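Local structure of putative dehydratase (Mesorhizobium loti, 2POZ) at residues A[49-53]-A[380-384]; A[36-40]-A[87-91]; A[13-17]-A[340-346]; A[311-316]-A[345-351]. The protein is of unproven function but is probably a lyase, perhaps a dehydratase, of the mandelate racemase/muconate lactonizing enzyme family. All coordinates share one frame. Residue numbers count along the deposited sequence, not the author numbering.

Contact 1: A[49-53]-A[380-384]; sequences AGMIK and WASCT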
# COMPACT_ATOMS: atom_id res chain seq x y z
N ALA A 49 -30.16 30.09 -0.05
CA ALA A 49 -31.55 30.45 -0.33
C ALA A 49 -31.86 30.21 -1.81
O ALA A 49 -32.91 29.67 -2.16
CB ALA A 49 -31.80 31.92 0.02
N GLY A 50 -30.93 30.62 -2.68
CA GLY A 50 -31.11 30.43 -4.11
C GLY A 50 -31.20 28.96 -4.50
O GLY A 50 -31.98 28.58 -5.38
N MSE A 51 -30.39 28.13 -3.84
CA MSE A 51 -30.38 26.70 -4.14
C MSE A 51 -31.70 26.04 -3.77
O MSE A 51 -32.23 25.24 -4.54
CB MSE A 51 -29.24 25.99 -3.40
CG MSE A 51 -29.15 24.50 -3.72
SE MSE A 51 -28.81 24.14 -5.61
CE MSE A 51 -30.58 24.16 -6.33
N ILE A 52 -32.23 26.36 -2.60
CA ILE A 52 -33.50 25.78 -2.20
C ILE A 52 -34.57 26.17 -3.23
O ILE A 52 -35.40 25.34 -3.61
CB ILE A 52 -33.91 26.23 -0.80
CG1 ILE A 52 -32.86 25.75 0.21
CG2 ILE A 52 -35.30 25.67 -0.44
CD1 ILE A 52 -33.12 26.22 1.63
N LYS A 53 -34.53 27.41 -3.68
CA LYS A 53 -35.48 27.91 -4.67
C LYS A 53 -35.39 27.09 -5.97
O LYS A 53 -36.41 26.62 -6.48
CB LYS A 53 -35.21 29.39 -4.98
CG LYS A 53 -36.16 30.01 -6.00
CD LYS A 53 -35.81 31.47 -6.23
CE LYS A 53 -36.82 32.17 -7.13
NZ LYS A 53 -36.83 31.59 -8.51
N TRP A 380 -38.07 35.05 1.37
CA TRP A 380 -37.15 35.40 0.29
C TRP A 380 -37.65 34.92 -1.08
O TRP A 380 -37.35 35.51 -2.11
CB TRP A 380 -35.78 34.79 0.58
CG TRP A 380 -34.67 35.24 -0.32
CD1 TRP A 380 -33.94 36.39 -0.22
CD2 TRP A 380 -34.13 34.51 -1.43
NE1 TRP A 380 -32.97 36.41 -1.20
CE2 TRP A 380 -33.07 35.27 -1.95
CE3 TRP A 380 -34.44 33.27 -2.03
CZ2 TRP A 380 -32.30 34.84 -3.05
CZ3 TRP A 380 -33.69 32.85 -3.11
CH2 TRP A 380 -32.63 33.64 -3.61
N ALA A 381 -38.41 33.83 -1.08
CA ALA A 381 -38.95 33.31 -2.33
C ALA A 381 -40.08 32.34 -2.04
O ALA A 381 -40.09 31.69 -0.99
CB ALA A 381 -37.85 32.61 -3.15
N SER A 382 -41.03 32.26 -2.97
CA SER A 382 -42.18 31.37 -2.86
C SER A 382 -42.33 30.61 -4.16
O SER A 382 -42.24 31.19 -5.23
CB SER A 382 -43.46 32.18 -2.61
OG SER A 382 -43.45 32.77 -1.32
N CYS A 383 -42.56 29.30 -4.06
CA CYS A 383 -42.72 28.47 -5.25
C CYS A 383 -44.04 27.70 -5.14
O CYS A 383 -44.25 26.96 -4.18
CB CYS A 383 -41.57 27.46 -5.36
SG CYS A 383 -39.93 28.15 -5.00
N THR A 384 -44.92 27.89 -6.12
CA THR A 384 -46.21 27.21 -6.12
C THR A 384 -46.53 26.59 -7.49
O THR A 384 -47.61 25.96 -7.61
CB THR A 384 -47.36 28.18 -5.76
OG1 THR A 384 -47.31 29.31 -6.64
CG2 THR A 384 -47.25 28.65 -4.31
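An aromatic contact opens the interface where helix 45-59 meets the C-terminal strand 379-383. The methyl of Ala49 sits over one face of the Trp380 indole, its CB 3.7 Å from the centroid of the six-membered ring and 14° off the ring normal, a CH-pi contact. Ala49 O and Gly50 N lie 3.4 and 3.6 Å from Trp380 CZ3, so the indole also touches the helix backbone.

Aliphatic packing carries the contact further along the strand. The extended Lys53 side chain lays its CD 4.0 Å from Trp380 CZ3 and 3.9 Å from Ala381 CB, while Lys53 CG is 4.3 Å from Cys383 SG. Lys53 NZ forms a salt bridge with Glu57 of the same helix.

Trp380 and Ala381 both face Ile10 in a classic beta bulge, which helps to explain why two consecutive side chains point at the helix. Trp380 also packs on Trp380 of a second subunit. The axes of segments 49-53 and 380-383 run nearly parallel, 5° apart: a helix packed on the antiparallel sheet, here alongside its outermost strand within the chain, in the alpha+beta capping domain of the enolase superfamily.

Contact 2: A[36-40]-A[87-91]; sequences EAGIA and AIIFA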
# COMPACT_ATOMS: atom_id res chain seq x y z
N GLU A 36 -34.08 23.43 7.73
CA GLU A 36 -33.07 24.48 7.77
C GLU A 36 -31.76 24.06 7.10
O GLU A 36 -31.26 22.96 7.30
CB GLU A 36 -32.79 24.89 9.22
CG GLU A 36 -31.87 26.11 9.38
CD GLU A 36 -31.82 26.65 10.81
OE1 GLU A 36 -32.75 26.38 11.58
OE2 GLU A 36 -30.86 27.37 11.15
N ALA A 37 -31.21 24.96 6.28
CA ALA A 37 -29.95 24.70 5.60
C ALA A 37 -28.85 25.19 6.54
O ALA A 37 -28.93 26.30 7.07
CB ALA A 37 -29.91 25.45 4.27
N GLY A 38 -27.83 24.37 6.74
CA GLY A 38 -26.76 24.74 7.66
C GLY A 38 -25.81 25.84 7.22
O GLY A 38 -24.63 25.81 7.58
N ILE A 39 -26.29 26.81 6.45
CA ILE A 39 -25.43 27.91 6.01
C ILE A 39 -25.85 29.22 6.71
O ILE A 39 -26.09 30.23 6.06
CB ILE A 39 -25.51 28.10 4.48
CG1 ILE A 39 -25.38 26.74 3.77
CG2 ILE A 39 -24.39 29.04 4.02
CD1 ILE A 39 -24.01 26.07 3.88
N ALA A 40 -25.94 29.18 8.03
CA ALA A 40 -26.33 30.34 8.83
C ALA A 40 -25.16 31.29 9.10
O ALA A 40 -25.35 32.40 9.60
CB ALA A 40 -26.94 29.87 10.15
N ALA A 87 -21.18 22.05 0.06
CA ALA A 87 -22.06 22.57 1.09
C ALA A 87 -23.33 23.27 0.60
O ALA A 87 -24.38 23.13 1.21
CB ALA A 87 -21.27 23.52 2.01
N ILE A 88 -23.26 24.00 -0.50
CA ILE A 88 -24.44 24.71 -0.96
C ILE A 88 -25.52 23.77 -1.51
O ILE A 88 -26.67 23.82 -1.07
CB ILE A 88 -24.08 25.77 -2.01
CG1 ILE A 88 -23.11 26.78 -1.39
CG2 ILE A 88 -25.36 26.43 -2.53
CD1 ILE A 88 -23.58 27.42 -0.08
N ILE A 89 -25.16 22.91 -2.46
CA ILE A 89 -26.14 21.98 -3.01
C ILE A 89 -26.68 21.07 -1.90
O ILE A 89 -27.90 20.88 -1.77
CB ILE A 89 -25.53 21.10 -4.15
CG1 ILE A 89 -26.59 20.12 -4.68
CG2 ILE A 89 -24.33 20.30 -3.64
CD1 ILE A 89 -27.71 20.77 -5.43
N PHE A 90 -25.80 20.54 -1.05
CA PHE A 90 -26.28 19.65 -0.01
C PHE A 90 -27.01 20.30 1.15
O PHE A 90 -27.83 19.65 1.79
CB PHE A 90 -25.16 18.72 0.46
CG PHE A 90 -24.90 17.60 -0.51
CD1 PHE A 90 -23.70 17.52 -1.20
CD2 PHE A 90 -25.92 16.71 -0.83
CE1 PHE A 90 -23.52 16.56 -2.21
CE2 PHE A 90 -25.75 15.75 -1.83
CZ PHE A 90 -24.55 15.68 -2.52
N ALA A 91 -26.74 21.58 1.40
CA ALA A 91 -27.45 22.28 2.46
C ALA A 91 -28.89 22.49 1.96
O ALA A 91 -29.84 22.43 2.73
CB ALA A 91 -26.79 23.62 2.77
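Glu36, on strand 33-37, turns its CB away from helix 87-108 and sends its carboxylate to the start of another helix, where OE1 is hydrogen-bonded to Ser311 and Ile314; its own main-chain N is bonded to Gln98. Contact with segment 87-91 starts at Ala37. Ala37 CB lies 3.4 Å from Ala91 O and 3.9 Å from Ala91 CB, and the CA atoms of Ala37 and Ala91 are only 4.7 Å apart, a spacing that small residues on both sides make possible. Strand 33-37 is, within this chain, an outer strand of the antiparallel sheet in the N-terminal capping domain, and helix 87-108 belongs to the helical layer of that alpha+beta domain, so the Ala37-Ala91 pair brings sheet and helix together almost backbone to backbone. Gly38 continues the close approach, with its N 4.2 Å from Ala91 CB. Ile39 then reaches back to the first turn of the helix. Ile39 CG1 packs 3.6 Å from Ala91 CB, and Ile39 CD1 is 4.2 Å from both Ala87 CB and Ile88 CD1, so the side chain lies along one flank of the helix. The CA-to-CB bond of Ile88 points away, yet its side chain bends back, bringing CD1 to Ile39. Ala48 of helix 45-59 and Trp81 of a second subunit also pack on Ile39.

Contact 3: A[13-17]-A[340-346]; sequences LKSGR and DDGYVEV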
# COMPACT_ATOMS: atom_id res chain seq x y z
N LEU A 13 -33.28 34.68 6.98
CA LEU A 13 -33.33 35.52 8.16
C LEU A 13 -32.10 36.35 8.47
O LEU A 13 -30.99 36.09 8.00
CB LEU A 13 -33.63 34.68 9.40
CG LEU A 13 -35.05 34.24 9.74
CD1 LEU A 13 -35.58 33.33 8.65
CD2 LEU A 13 -35.04 33.52 11.08
N LYS A 14 -32.33 37.37 9.28
CA LYS A 14 -31.29 38.23 9.80
C LYS A 14 -31.57 37.98 11.27
O LYS A 14 -32.57 38.45 11.80
CB LYS A 14 -31.52 39.71 9.48
CG LYS A 14 -30.42 40.61 10.04
CD LYS A 14 -30.65 42.09 9.75
CE LYS A 14 -31.68 42.69 10.70
NZ LYS A 14 -31.73 44.18 10.59
N SER A 15 -30.73 37.18 11.91
CA SER A 15 -30.95 36.86 13.31
C SER A 15 -29.65 37.04 14.08
O SER A 15 -28.87 36.10 14.24
CB SER A 15 -31.43 35.41 13.44
OG SER A 15 -31.78 35.10 14.78
N GLY A 16 -29.42 38.27 14.54
CA GLY A 16 -28.19 38.54 15.27
C GLY A 16 -27.03 38.42 14.31
O GLY A 16 -27.08 38.93 13.19
N ARG A 17 -25.98 37.71 14.72
CA ARG A 17 -24.80 37.54 13.88
C ARG A 17 -24.98 36.46 12.81
O ARG A 17 -24.11 36.29 11.97
CB ARG A 17 -23.59 37.17 14.75
CG ARG A 17 -23.60 35.74 15.30
CD ARG A 17 -22.55 35.56 16.40
NE ARG A 17 -22.99 36.17 17.66
CZ ARG A 17 -22.19 36.49 18.67
NH1 ARG A 17 -20.88 36.28 18.58
NH2 ARG A 17 -22.70 37.02 19.77
N ASP A 340 -28.03 38.04 21.04
CA ASP A 340 -27.69 39.07 20.06
C ASP A 340 -28.86 40.00 19.82
O ASP A 340 -30.02 39.59 19.95
CB ASP A 340 -27.33 38.43 18.71
CG ASP A 340 -26.00 37.73 18.72
OD1 ASP A 340 -25.30 37.76 19.76
OD2 ASP A 340 -25.64 37.16 17.67
N ASP A 341 -28.58 41.25 19.47
CA ASP A 341 -29.65 42.19 19.18
C ASP A 341 -30.25 41.65 17.89
O ASP A 341 -29.52 41.22 17.00
CB ASP A 341 -29.13 43.60 18.91
CG ASP A 341 -28.36 44.18 20.07
OD1 ASP A 341 -28.68 43.87 21.23
OD2 ASP A 341 -27.44 44.96 19.80
N GLY A 342 -31.57 41.68 17.78
CA GLY A 342 -32.21 41.20 16.57
C GLY A 342 -32.33 39.69 16.45
O GLY A 342 -32.73 39.20 15.40
N TYR A 343 -31.98 38.96 17.50
CA TYR A 343 -32.12 37.50 17.46
C TYR A 343 -33.59 37.19 17.17
O TYR A 343 -34.48 37.81 17.76
CB TYR A 343 -31.74 36.86 18.80
CG TYR A 343 -32.21 35.43 18.93
CD1 TYR A 343 -31.61 34.40 18.20
CD2 TYR A 343 -33.29 35.11 19.76
CE1 TYR A 343 -32.08 33.08 18.29
CE2 TYR A 343 -33.77 33.80 19.85
CZ TYR A 343 -33.16 32.79 19.12
OH TYR A 343 -33.62 31.50 19.22
N VAL A 344 -33.83 36.24 16.28
CA VAL A 344 -35.19 35.87 15.93
C VAL A 344 -35.53 34.44 16.36
O VAL A 344 -34.94 33.48 15.86
CB VAL A 344 -35.43 35.97 14.40
CG1 VAL A 344 -36.83 35.48 14.05
CG2 VAL A 344 -35.24 37.41 13.96
N GLU A 345 -36.49 34.31 17.27
CA GLU A 345 -36.92 33.00 17.72
C GLU A 345 -37.89 32.46 16.66
O GLU A 345 -38.96 33.02 16.45
CB GLU A 345 -37.64 33.10 19.07
CG GLU A 345 -38.10 31.75 19.60
CD GLU A 345 -36.98 30.72 19.64
OE1 GLU A 345 -36.02 30.93 20.41
OE2 GLU A 345 -37.06 29.72 18.89
N VAL A 346 -37.50 31.37 16.00
CA VAL A 346 -38.34 30.79 14.95
C VAL A 346 -39.32 29.74 15.46
O VAL A 346 -40.24 29.35 14.75
CB VAL A 346 -37.47 30.14 13.84
CG1 VAL A 346 -36.49 31.16 13.27
CG2 VAL A 346 -36.72 28.94 14.40
O HOH W 1 -33.81 40.42 13.44
O HOH W 2 -32.46 32.38 14.72
O HOH W 3 -30.02 40.89 13.98
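Leu13 lays its CD2 against two valines of the facing loop, 3.5 Å from Val346 CG1 and 4.0 Å from Val344 CG1, and makes the apolar end of the contact. Beyond it the interface becomes polar. Ser15 OG accepts a nearly straight hydrogen bond from Val344 N (2.8 Å, 170°), and water 2 links the same hydroxyl to Val344 O. Two more waters fill gaps between the backbones: water 1 donates to Lys14 O and Gly342 O, while water 3 accepts from Gly16 N and donates to Asp341 O.

Gly16 has positive phi and lies close to the other loop, its CA 3.5 Å from both Asp340 CB and Asp341 O; an ideal CB here would clash with Asp340 CB. Opposite it, Asp340 to Tyr343 form a type II beta turn with Gly342 at the corner, closed by a hydrogen bond of 3.2 Å from Tyr343 N to Asp340 O.

At the far end the Asp340 carboxylate takes Arg17 in a two-pronged salt bridge, with Arg17 NE 2.8 Å from OD2 and NH2 2.7 Å from OD1 of Asp340. Asp340 OD2 also accepts from Arg17 N at 3.0 Å. Two irregular loops thus join the N-terminal capping domain to the barrel domain, the two-domain architecture of the enolase superfamily.

Contact 4: A[311-316]-A[345-351]; sequences SSLIET and EVLENPP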
# COMPACT_ATOMS: atom_id res chain seq x y z
N SER A 311 -30.74 28.36 13.73
CA SER A 311 -31.85 28.80 14.56
C SER A 311 -32.31 27.63 15.44
O SER A 311 -31.75 26.53 15.37
CB SER A 311 -33.01 29.26 13.68
OG SER A 311 -33.66 28.14 13.10
N SER A 312 -33.32 27.87 16.26
CA SER A 312 -33.88 26.83 17.12
C SER A 312 -34.38 25.63 16.31
O SER A 312 -34.45 24.51 16.81
CB SER A 312 -35.05 27.39 17.94
OG SER A 312 -34.63 28.43 18.80
N LEU A 313 -34.76 25.88 15.06
CA LEU A 313 -35.27 24.80 14.21
C LEU A 313 -34.22 23.71 13.97
O LEU A 313 -34.43 22.55 14.32
CB LEU A 313 -35.77 25.34 12.86
CG LEU A 313 -36.26 24.28 11.85
CD1 LEU A 313 -37.34 23.41 12.50
CD2 LEU A 313 -36.81 24.96 10.60
N ILE A 314 -33.08 24.06 13.40
CA ILE A 314 -32.06 23.04 13.14
C ILE A 314 -31.55 22.39 14.42
O ILE A 314 -31.16 21.22 14.41
CB ILE A 314 -30.86 23.59 12.33
CG1 ILE A 314 -30.01 22.42 11.84
CG2 ILE A 314 -30.03 24.54 13.17
CD1 ILE A 314 -29.20 22.72 10.59
N GLU A 315 -31.57 23.11 15.53
CA GLU A 315 -31.13 22.54 16.80
C GLU A 315 -32.13 21.46 17.23
O GLU A 315 -31.74 20.37 17.67
CB GLU A 315 -31.06 23.61 17.90
CG GLU A 315 -29.99 24.66 17.69
CD GLU A 315 -29.96 25.70 18.80
OE1 GLU A 315 -29.92 25.29 19.98
OE2 GLU A 315 -29.98 26.91 18.49
N THR A 316 -33.41 21.76 17.11
CA THR A 316 -34.45 20.80 17.49
C THR A 316 -34.43 19.59 16.56
O THR A 316 -34.58 18.45 17.01
CB THR A 316 -35.84 21.46 17.46
OG1 THR A 316 -35.85 22.56 18.38
CG2 THR A 316 -36.92 20.47 17.85
N GLU A 345 -36.49 34.31 17.27
CA GLU A 345 -36.92 33.00 17.72
C GLU A 345 -37.89 32.46 16.66
O GLU A 345 -38.96 33.02 16.45
CB GLU A 345 -37.64 33.10 19.07
CG GLU A 345 -38.10 31.75 19.60
CD GLU A 345 -36.98 30.72 19.64
OE1 GLU A 345 -36.02 30.93 20.41
OE2 GLU A 345 -37.06 29.72 18.89
N VAL A 346 -37.50 31.37 16.00
CA VAL A 346 -38.34 30.79 14.95
C VAL A 346 -39.32 29.74 15.46
O VAL A 346 -40.24 29.35 14.75
CB VAL A 346 -37.47 30.14 13.84
CG1 VAL A 346 -36.49 31.16 13.27
CG2 VAL A 346 -36.72 28.94 14.40
N LEU A 347 -39.13 29.28 16.69
CA LEU A 347 -40.03 28.26 17.22
C LEU A 347 -40.92 28.74 18.34
O LEU A 347 -40.53 29.57 19.15
CB LEU A 347 -39.22 27.06 17.73
CG LEU A 347 -38.39 26.29 16.69
CD1 LEU A 347 -37.79 25.06 17.36
CD2 LEU A 347 -39.27 25.90 15.52
N GLU A 348 -42.13 28.20 18.38
CA GLU A 348 -43.08 28.56 19.41
C GLU A 348 -42.63 27.87 20.70
O GLU A 348 -42.79 28.39 21.80
CB GLU A 348 -44.48 28.07 19.03
CG GLU A 348 -45.58 28.72 19.83
CD GLU A 348 -45.72 30.19 19.50
OE1 GLU A 348 -46.10 30.51 18.35
OE2 GLU A 348 -45.43 31.03 20.39
N ASN A 349 -42.04 26.69 20.53
CA ASN A 349 -41.57 25.89 21.65
C ASN A 349 -40.11 25.49 21.48
O ASN A 349 -39.79 24.31 21.27
CB ASN A 349 -42.44 24.65 21.76
CG ASN A 349 -42.98 24.22 20.40
OD1 ASN A 349 -42.22 23.94 19.47
ND2 ASN A 349 -44.31 24.17 20.28
N PRO A 350 -39.19 26.46 21.56
CA PRO A 350 -37.77 26.14 21.40
C PRO A 350 -37.30 25.21 22.51
O PRO A 350 -37.86 25.19 23.60
CB PRO A 350 -37.11 27.52 21.47
CG PRO A 350 -38.01 28.27 22.40
CD PRO A 350 -39.38 27.87 21.93
N PRO A 351 -36.27 24.40 22.23
CA PRO A 351 -35.77 23.48 23.25
C PRO A 351 -35.05 24.28 24.33
O PRO A 351 -34.30 25.20 24.01
CB PRO A 351 -34.83 22.57 22.46
CG PRO A 351 -34.26 23.51 21.45
CD PRO A 351 -35.48 24.29 20.99
O HOH W 4 -34.43 30.69 16.53
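Glu345 points its CB away from helix 312-324, but its side chain curls back to place OE2 2.8 Å from Ser312 OG, which donates the hydrogen bond. Glu345 OE2 also accepts from Leu347 N at 3.1 Å, and OE1 takes a hydrogen bond from Tyr343 OH, so the carboxylate holds its own loop as well as the helix.

Val346 lies beside the helix start. Val346 CG2 is 3.4 Å from Ser311 OG and 4.0 Å from Leu313 CB, and water 4 accepts from both Val346 N and Ser312 N. Leu347 inserts CD1 over the first turn, 3.4 Å from Ser312 O, 3.6 Å from Ser312 CB and 3.3 Å from Thr316 OG1. After a bend away at Glu348 and Asn349, the loop returns with two prolines: Pro350 CB is 3.8 Å from Ser312 OG, and Pro351 CD is 3.2 Å from Thr316 OG1.

The hydroxyls facing these apolar groups have polar partners. Ser311 is the N-cap, its OG accepting from Leu313 N at 3.2 Å and also hydrogen-bonded to Glu36; Thr316 OG1 donates to Ser312 O at 2.9 Å. With these hydroxyls engaged, Leu347 and Pro351 can pack against them without leaving polar groups unsatisfied, while Pro350 only grazes the helix; the Ser312-Glu345 hydrogen bond and the bridging water remain as the polar links between the segments.

How the contacts relate
From the N terminus, the loop 13-17 awaits its partner 340-346 for more than 300 residues, and contact 2, which opens at 36-40 and closes at 87-91, the start of helix 87-108, is nested inside the long loop that contact 3 closes. Segment 49-53 opens contact 1 within contact 2, so these two cross; contact 1 closes last, at the C-terminal strand, and also crosses contact 3. Contact 4 is nested within contact 1, follows contact 2 in series and crosses contact 3, closing at 345-351 with Glu345 and Val346 shared. Contacts 1 and 2 meet inside the capping domain, where Met51 packs on Ile89. Contact 3 spans the two domains, and Glu36 links contact 2 to contact 4 in the barrel domain.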